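Local coordinates for protein Pcdhgb2 (Mus musculus, PDB 5SZR) that probably serves as a calcium-dependent cell-adhesion protein that may help set up and maintain specific neuronal connections in the brain, at residues 328-333 against 419-424; 352-357 against 405-410; 378-383 against 387-392. All coordinates share one frame; numbering follows the deposited sequence.

Interaction 1: residues 328-333 against 419-424; sequences PTLEPD and ATATLH. With MAN (alpha-D-mannopyranose), chain B; MAN (alpha-D-mannopyranose), chain V.
Leu-330 reaches down onto Ala-421, and this apolar touch is the centre of a small contact between the loop 328-333 and the strand 419-424. Both methyls of the leucine fork straddle one methyl group: CD2 lies 3.7 Å and CD1 3.8 Å from Ala-421 CB. CD1 also comes to 3.9 Å from the carbonyl O of Thr-420. With CG beside its backbone N (chi1 -58°) and the chain then extended (chi2 -178°), the fork is carried straight out from the loop to the strand. A second apolar touch is looser: CG of the Pro-328 ring, which follows a cis peptide bond, meets Leu-423 CD2 at 4.1 Å, the two side chains crossing at about a right angle. Pro-328 also packs on Ala-336 and Phe-338 of strand 335-342.

The polar part runs through sugar. Two threonines of the strand carry O-linked mannose, Thr-420 OG1 bonded to C1 of the chain V sugar and Thr-422 OG1 to C1 of the chain B sugar. The chain B mannose arches back to the loop, where its O6 donates a hydrogen bond to Asp-333 OD2 at 2.8 Å. The other carboxylate oxygen, OD1, is hydrogen-bonded to the hydroxyl of Ser-335, so both carboxylate oxygens of Asp-333 have a partner. The His-424 ring turns its edge to the same O6, with NE2 at 3.6 Å, while Thr-422 CG2 sits over one ring face, 3.7 Å above its plane and offset toward the rim.

The strand that follows the loop, 335-342, runs parallel beside 418-428, and Thr-422 is joined to its start by backbone bonds with Gly-334 and Ala-336. This is the cadherin-domain beta sandwich, here the last in the chain, with O-mannosylated threonines on its C-terminal strand.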
# COMPACT_ATOMS: atom_id res chain seq x y z
N PRO A 328 22.30 -47.81 45.24
CA PRO A 328 23.43 -47.92 46.18
C PRO A 328 24.74 -47.46 45.56
O PRO A 328 24.82 -47.31 44.34
CB PRO A 328 23.47 -49.41 46.50
CG PRO A 328 22.92 -50.06 45.27
CD PRO A 328 21.84 -49.14 44.79
N THR A 329 25.74 -47.21 46.40
CA THR A 329 27.08 -46.96 45.89
C THR A 329 27.58 -48.20 45.16
O THR A 329 27.45 -49.32 45.65
CB THR A 329 28.03 -46.61 47.04
OG1 THR A 329 27.47 -45.55 47.81
CG2 THR A 329 29.38 -46.18 46.49
N LEU A 330 28.12 -48.00 43.96
CA LEU A 330 28.59 -49.10 43.14
C LEU A 330 30.11 -49.22 43.23
O LEU A 330 30.82 -48.23 43.38
CB LEU A 330 28.17 -48.93 41.68
CG LEU A 330 26.67 -48.81 41.39
CD1 LEU A 330 26.42 -48.70 39.89
CD2 LEU A 330 25.90 -49.98 41.98
N GLU A 331 30.59 -50.46 43.13
CA GLU A 331 32.01 -50.71 43.04
C GLU A 331 32.49 -50.33 41.64
O GLU A 331 31.68 -50.05 40.76
CB GLU A 331 32.31 -52.18 43.36
CG GLU A 331 32.07 -52.56 44.82
CD GLU A 331 32.96 -51.79 45.77
OE1 GLU A 331 32.59 -51.65 46.95
OE2 GLU A 331 34.05 -51.33 45.34
N PRO A 332 33.81 -50.29 41.41
CA PRO A 332 34.30 -50.01 40.05
C PRO A 332 33.72 -50.94 39.00
O PRO A 332 33.54 -50.51 37.85
CB PRO A 332 35.81 -50.18 40.19
CG PRO A 332 36.09 -49.78 41.59
CD PRO A 332 34.91 -50.27 42.39
N ASP A 333 33.40 -52.18 39.35
CA ASP A 333 32.78 -53.11 38.41
C ASP A 333 31.27 -52.90 38.29
O ASP A 333 30.61 -53.68 37.60
CB ASP A 333 33.07 -54.55 38.81
CG ASP A 333 32.33 -54.98 40.06
OD1 ASP A 333 31.99 -54.10 40.88
OD2 ASP A 333 32.10 -56.19 40.24
N ALA A 419 21.35 -46.40 32.60
CA ALA A 419 22.46 -46.78 33.46
C ALA A 419 22.16 -48.17 34.02
O ALA A 419 21.00 -48.58 34.10
CB ALA A 419 22.67 -45.78 34.60
N THR A 420 23.21 -48.89 34.40
CA THR A 420 23.08 -50.26 34.87
C THR A 420 23.77 -50.42 36.22
O THR A 420 24.66 -49.64 36.58
CB THR A 420 23.66 -51.26 33.86
OG1 THR A 420 25.01 -50.91 33.56
CG2 THR A 420 22.84 -51.26 32.58
N ALA A 421 23.35 -51.44 36.96
CA ALA A 421 23.98 -51.80 38.22
C ALA A 421 23.76 -53.29 38.48
O ALA A 421 22.69 -53.83 38.19
CB ALA A 421 23.43 -50.98 39.39
N THR A 422 24.79 -53.95 39.01
CA THR A 422 24.70 -55.35 39.40
C THR A 422 24.49 -55.45 40.90
O THR A 422 25.27 -54.89 41.68
CB THR A 422 25.95 -56.13 39.00
OG1 THR A 422 26.09 -56.13 37.58
CG2 THR A 422 25.85 -57.56 39.48
N LEU A 423 23.44 -56.15 41.30
CA LEU A 423 23.07 -56.27 42.70
C LEU A 423 23.30 -57.72 43.12
O LEU A 423 22.57 -58.61 42.69
CB LEU A 423 21.61 -55.88 42.92
CG LEU A 423 21.13 -54.51 42.44
CD1 LEU A 423 19.66 -54.37 42.76
CD2 LEU A 423 21.94 -53.41 43.10
N HIS A 424 24.32 -57.93 43.95
CA HIS A 424 24.56 -59.23 44.56
C HIS A 424 23.71 -59.32 45.83
O HIS A 424 23.97 -58.61 46.80
CB HIS A 424 26.04 -59.42 44.88
CG HIS A 424 26.94 -59.29 43.69
ND1 HIS A 424 26.94 -60.20 42.65
CD2 HIS A 424 27.89 -58.37 43.38
CE1 HIS A 424 27.83 -59.84 41.75
NE2 HIS A 424 28.42 -58.74 42.17
C1 MAN B . 27.30 -55.42 37.23
C2 MAN B . 27.28 -55.31 35.71
C3 MAN B . 27.55 -56.69 35.10
C4 MAN B . 28.87 -57.28 35.63
C5 MAN B . 28.87 -57.32 37.17
C6 MAN B . 30.24 -57.69 37.73
O2 MAN B . 28.33 -54.46 35.24
O3 MAN B . 27.55 -56.67 33.68
O4 MAN B . 29.04 -58.59 35.13
O5 MAN B . 28.49 -56.02 37.73
O6 MAN B . 30.14 -57.79 39.15
C1 MAN V . 25.90 -51.95 34.04
C2 MAN V . 27.22 -51.16 34.14
C3 MAN V . 27.72 -50.81 32.74
C4 MAN V . 27.78 -52.05 31.85
C5 MAN V . 26.40 -52.74 31.82
C6 MAN V . 26.43 -54.04 31.05
O2 MAN V . 28.25 -51.97 34.72
O3 MAN V . 28.99 -50.18 32.78
O4 MAN V . 28.13 -51.67 30.53
O5 MAN V . 25.99 -53.05 33.17
O6 MAN V . 27.47 -54.85 31.59

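Interaction 2: residues 352-357 against 405-410; sequences TKVVAV and LLVAVR. With MAN (alpha-D-mannopyranose), chain U.
Ala-356 against Val-409 is the unusual spot: a residue with a single methyl lets two facing strands come to 7.4 Å between the CA atoms of this pair, and close by Val-354 sits at the break in strand 350-357. This is the interior of a cadherin beta sandwich, 352-357 belonging to one sheet and 405-410 to the other, and the two segments meet through just two apolar touches. In the closer one Ala-356 CB packs on Val-409 CG2 at 3.7 Å. Val-409 sends CG2 anti to its own N, leaving CG1 between N and the carbonyl carbon (chi1 46°). Further along, Val-354 CG2 and Val-407 CG2 are more loosely apposed at 4.4 Å. Tyr-369 of strand 368-374 also packs on Val-409.

Next to Val-409 in sequence, Arg-410 engages a mannose (chain U) instead of the opposite strand. The side chain, extended from CG to NE, lays its guanidinium with Ala-408 CB over the centre of one face. NE gives the sugar's ring oxygen O5 a 2.9 Å bond at 156° and makes a weak, more bent one to O6, while NH2 reaches O5 at 3.3 Å.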
# COMPACT_ATOMS: atom_id res chain seq x y z
N THR A 352 16.56 -53.61 48.74
CA THR A 352 17.17 -52.31 48.55
C THR A 352 16.34 -51.54 47.53
O THR A 352 15.36 -52.06 46.98
CB THR A 352 18.64 -52.43 48.10
OG1 THR A 352 19.23 -51.13 48.04
CG2 THR A 352 18.73 -53.08 46.73
N LYS A 353 16.74 -50.30 47.28
CA LYS A 353 16.01 -49.42 46.38
C LYS A 353 17.03 -48.69 45.52
O LYS A 353 17.86 -47.94 46.04
CB LYS A 353 15.16 -48.43 47.18
CG LYS A 353 14.39 -47.44 46.34
CD LYS A 353 13.50 -46.60 47.25
CE LYS A 353 12.87 -45.44 46.52
NZ LYS A 353 11.99 -44.68 47.45
N VAL A 354 16.97 -48.92 44.21
CA VAL A 354 17.79 -48.14 43.29
C VAL A 354 17.26 -46.71 43.27
O VAL A 354 16.05 -46.48 43.09
CB VAL A 354 17.78 -48.76 41.89
CG1 VAL A 354 18.80 -48.08 41.00
CG2 VAL A 354 18.07 -50.25 41.99
N VAL A 355 18.14 -45.74 43.47
CA VAL A 355 17.79 -44.33 43.43
C VAL A 355 18.59 -43.68 42.31
O VAL A 355 19.82 -43.59 42.39
CB VAL A 355 18.07 -43.63 44.77
CG1 VAL A 355 17.75 -42.14 44.66
CG2 VAL A 355 17.25 -44.27 45.88
N ALA A 356 17.90 -43.24 41.26
CA ALA A 356 18.55 -42.61 40.12
C ALA A 356 17.90 -41.26 39.83
O ALA A 356 16.75 -41.01 40.21
CB ALA A 356 18.47 -43.49 38.87
N VAL A 357 18.66 -40.40 39.16
CA VAL A 357 18.20 -39.08 38.74
C VAL A 357 18.53 -38.89 37.26
O VAL A 357 19.27 -39.67 36.66
CB VAL A 357 18.83 -37.94 39.58
CG1 VAL A 357 18.30 -37.97 41.00
CG2 VAL A 357 20.35 -38.04 39.55
N LEU A 405 21.29 -59.89 40.40
CA LEU A 405 20.40 -59.15 39.51
C LEU A 405 21.20 -58.11 38.74
O LEU A 405 22.00 -57.37 39.34
CB LEU A 405 19.28 -58.45 40.29
CG LEU A 405 18.12 -59.18 40.95
CD1 LEU A 405 17.16 -58.15 41.52
CD2 LEU A 405 17.40 -60.08 39.98
N LEU A 406 20.98 -58.03 37.43
CA LEU A 406 21.52 -56.96 36.60
C LEU A 406 20.36 -56.06 36.20
O LEU A 406 19.50 -56.46 35.41
CB LEU A 406 22.24 -57.52 35.37
CG LEU A 406 22.70 -56.47 34.35
CD1 LEU A 406 23.62 -55.45 35.01
CD2 LEU A 406 23.39 -57.11 33.16
N VAL A 407 20.33 -54.85 36.75
CA VAL A 407 19.19 -53.95 36.59
C VAL A 407 19.59 -52.76 35.72
O VAL A 407 20.75 -52.33 35.70
CB VAL A 407 18.64 -53.47 37.95
CG1 VAL A 407 18.23 -54.65 38.80
CG2 VAL A 407 19.67 -52.61 38.67
N ALA A 408 18.60 -52.23 35.01
CA ALA A 408 18.79 -51.08 34.13
C ALA A 408 17.77 -50.02 34.48
O ALA A 408 16.57 -50.31 34.58
CB ALA A 408 18.67 -51.48 32.66
N VAL A 409 18.23 -48.79 34.69
CA VAL A 409 17.36 -47.63 34.84
C VAL A 409 17.40 -46.85 33.53
O VAL A 409 18.46 -46.39 33.11
CB VAL A 409 17.77 -46.77 36.05
CG1 VAL A 409 19.28 -46.54 36.07
CG2 VAL A 409 17.01 -45.46 36.05
N ARG A 410 16.24 -46.73 32.88
CA ARG A 410 16.12 -46.11 31.57
C ARG A 410 15.24 -44.87 31.66
O ARG A 410 14.32 -44.80 32.48
CB ARG A 410 15.52 -47.08 30.55
CG ARG A 410 16.27 -48.39 30.42
CD ARG A 410 15.83 -49.17 29.19
NE ARG A 410 16.90 -50.06 28.74
CZ ARG A 410 16.87 -51.39 28.82
NH1 ARG A 410 15.81 -52.00 29.32
NH2 ARG A 410 17.90 -52.09 28.39
C1 MAN U . 20.50 -49.29 29.18
C2 MAN U . 21.88 -49.90 28.87
C3 MAN U . 22.44 -49.24 27.61
C4 MAN U . 21.46 -49.40 26.46
C5 MAN U . 20.13 -48.74 26.85
C6 MAN U . 19.05 -48.88 25.79
O2 MAN U . 21.74 -51.30 28.55
O3 MAN U . 23.72 -49.75 27.26
O4 MAN U . 21.98 -48.80 25.28
O5 MAN U . 19.63 -49.34 28.07
O6 MAN U . 17.80 -48.69 26.44

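Interaction 3: residues 378-383 against 387-392; sequences GLFSLG and GEVRTA
Ser-381 and Arg-390 form the hydrogen-bonded pair at the middle of this antiparallel hairpin: Ser-381 N donates to Arg-390 O at 2.7 Å, and Arg-390 N returns a bond to Ser-381 O at 3.0 Å. Further bonds continue the ladder to both ends. Ala-392 N gives Leu-379 O a nearly straight bond (2.7 Å, 172°), and Gly-383 N donates to Glu-388 O at 3.0 Å. Nearest the turn, Gly-383 O accepts from Gly-387 N.

Water adds to the ladder on the serine's face. One water bonds Ser-381 OG and donates weakly to Ser-381 O; its very short approach to Glu-388 O is doubtful as a bond. A second water links the same hydroxyl to Thr-391 O. With chi1 at 72°, OG stands between its own N and carbonyl carbon, above the face that also carries the Arg-390 side chain. There the guanidinium grips Glu-388 side-on, NE and NH2 both meeting OE1 from one face of the carboxylate. NH1 turns to the carbonyl of Gly-348.

Leu-382 and Val-389 lie on the reverse face. Leu-382 CD1, put there by a CG anti to the backbone N (chi1 177°), rests 3.8 Å from Val-389 CG2. Phe-380 offers its ring edge to Arg-390 O, while its CE1 touches Thr-391 CG2 at 3.8 Å. Leu-423 and Leu-425 pack on Val-389 from the facing sheet, and Leu-425 reaches Phe-380 too.

Polar groups thus collect on the Ser-381 and Arg-390 face, with water and a salt bridge, and aliphatic and aromatic groups on the other: the hairpin is amphipathic, its backbone paired within the sheet while its apolar side closes onto the sandwich core.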
# COMPACT_ATOMS: atom_id res chain seq x y z
N GLY A 378 11.71 -64.13 39.15
CA GLY A 378 10.52 -64.23 39.96
C GLY A 378 10.76 -64.31 41.45
O GLY A 378 9.83 -64.11 42.23
N LEU A 379 11.99 -64.62 41.86
CA LEU A 379 12.32 -64.55 43.28
C LEU A 379 12.26 -63.12 43.78
O LEU A 379 11.71 -62.84 44.85
CB LEU A 379 13.70 -65.15 43.53
CG LEU A 379 14.12 -65.16 45.00
CD1 LEU A 379 13.15 -66.01 45.80
CD2 LEU A 379 15.54 -65.67 45.15
N PHE A 380 12.83 -62.19 43.02
CA PHE A 380 12.82 -60.77 43.34
C PHE A 380 11.99 -60.02 42.30
O PHE A 380 11.98 -60.37 41.11
CB PHE A 380 14.23 -60.19 43.38
CG PHE A 380 15.10 -60.76 44.46
CD1 PHE A 380 14.95 -60.34 45.77
CD2 PHE A 380 16.07 -61.70 44.17
CE1 PHE A 380 15.75 -60.86 46.78
CE2 PHE A 380 16.87 -62.23 45.16
CZ PHE A 380 16.71 -61.81 46.47
N SER A 381 11.30 -58.98 42.76
CA SER A 381 10.60 -58.06 41.88
C SER A 381 11.28 -56.70 41.92
O SER A 381 11.95 -56.34 42.89
CB SER A 381 9.13 -57.92 42.30
OG SER A 381 9.02 -57.18 43.51
N LEU A 382 11.10 -55.94 40.83
CA LEU A 382 11.73 -54.64 40.67
C LEU A 382 10.66 -53.64 40.25
O LEU A 382 10.09 -53.75 39.16
CB LEU A 382 12.86 -54.70 39.64
CG LEU A 382 13.56 -53.38 39.34
CD1 LEU A 382 14.18 -52.80 40.60
CD2 LEU A 382 14.61 -53.56 38.25
N GLY A 383 10.39 -52.66 41.11
CA GLY A 383 9.38 -51.66 40.84
C GLY A 383 9.66 -50.87 39.58
O GLY A 383 10.69 -50.19 39.48
N GLY A 387 11.94 -48.53 41.48
CA GLY A 387 13.27 -49.05 41.69
C GLY A 387 13.45 -49.77 43.01
O GLY A 387 14.58 -49.93 43.48
N GLU A 388 12.35 -50.18 43.63
CA GLU A 388 12.40 -50.95 44.86
C GLU A 388 12.61 -52.42 44.52
O GLU A 388 11.89 -52.99 43.69
CB GLU A 388 11.11 -50.77 45.66
CG GLU A 388 10.82 -49.33 46.05
CD GLU A 388 9.43 -49.15 46.62
OE1 GLU A 388 8.63 -50.10 46.55
OE2 GLU A 388 9.14 -48.05 47.15
N VAL A 389 13.61 -53.03 45.16
CA VAL A 389 13.93 -54.44 44.97
C VAL A 389 13.32 -55.20 46.14
O VAL A 389 13.78 -55.07 47.28
CB VAL A 389 15.44 -54.67 44.88
CG1 VAL A 389 15.76 -56.16 44.81
CG2 VAL A 389 16.02 -53.92 43.69
N ARG A 390 12.29 -55.99 45.87
CA ARG A 390 11.59 -56.74 46.91
C ARG A 390 11.63 -58.23 46.59
O ARG A 390 11.78 -58.64 45.44
CB ARG A 390 10.14 -56.26 47.05
CG ARG A 390 10.03 -54.82 47.51
CD ARG A 390 8.62 -54.25 47.41
NE ARG A 390 8.60 -52.86 47.84
CZ ARG A 390 8.32 -52.46 49.08
NH1 ARG A 390 8.03 -53.35 50.01
NH2 ARG A 390 8.33 -51.17 49.38
N THR A 391 11.50 -59.04 47.64
CA THR A 391 11.23 -60.45 47.43
C THR A 391 9.80 -60.61 46.94
O THR A 391 8.89 -59.93 47.40
CB THR A 391 11.43 -61.26 48.72
OG1 THR A 391 10.49 -60.83 49.71
CG2 THR A 391 12.85 -61.06 49.27
N ALA A 392 9.60 -61.51 45.98
CA ALA A 392 8.29 -61.74 45.41
C ALA A 392 7.65 -63.04 45.87
O ALA A 392 6.44 -63.21 45.68
CB ALA A 392 8.35 -61.72 43.87
O HOH W 1 9.90 -54.54 43.95
O HOH W 2 7.14 -58.60 45.43

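From the N terminus, the chain passes the loop 328-333, then strand 350-357, then the hairpin 378-392, and returns through strands 402-410 and 418-428. Interaction 1 closes the longest loop; interaction 2 is nested inside it, and interaction 3, a tight hairpin, inside interaction 2, so none of them cross. Strand 388-391 pairs with 350-357 in one sheet, and Val-354 N and Thr-352 O are within bonding distance of Gly-387 O and Val-389 N. Strands 402-410 and 418-428 pair in the other sheet. Interaction 2 spans the two sheets, and Leu-423 against Val-389 links interactions 1 and 3 across the same core.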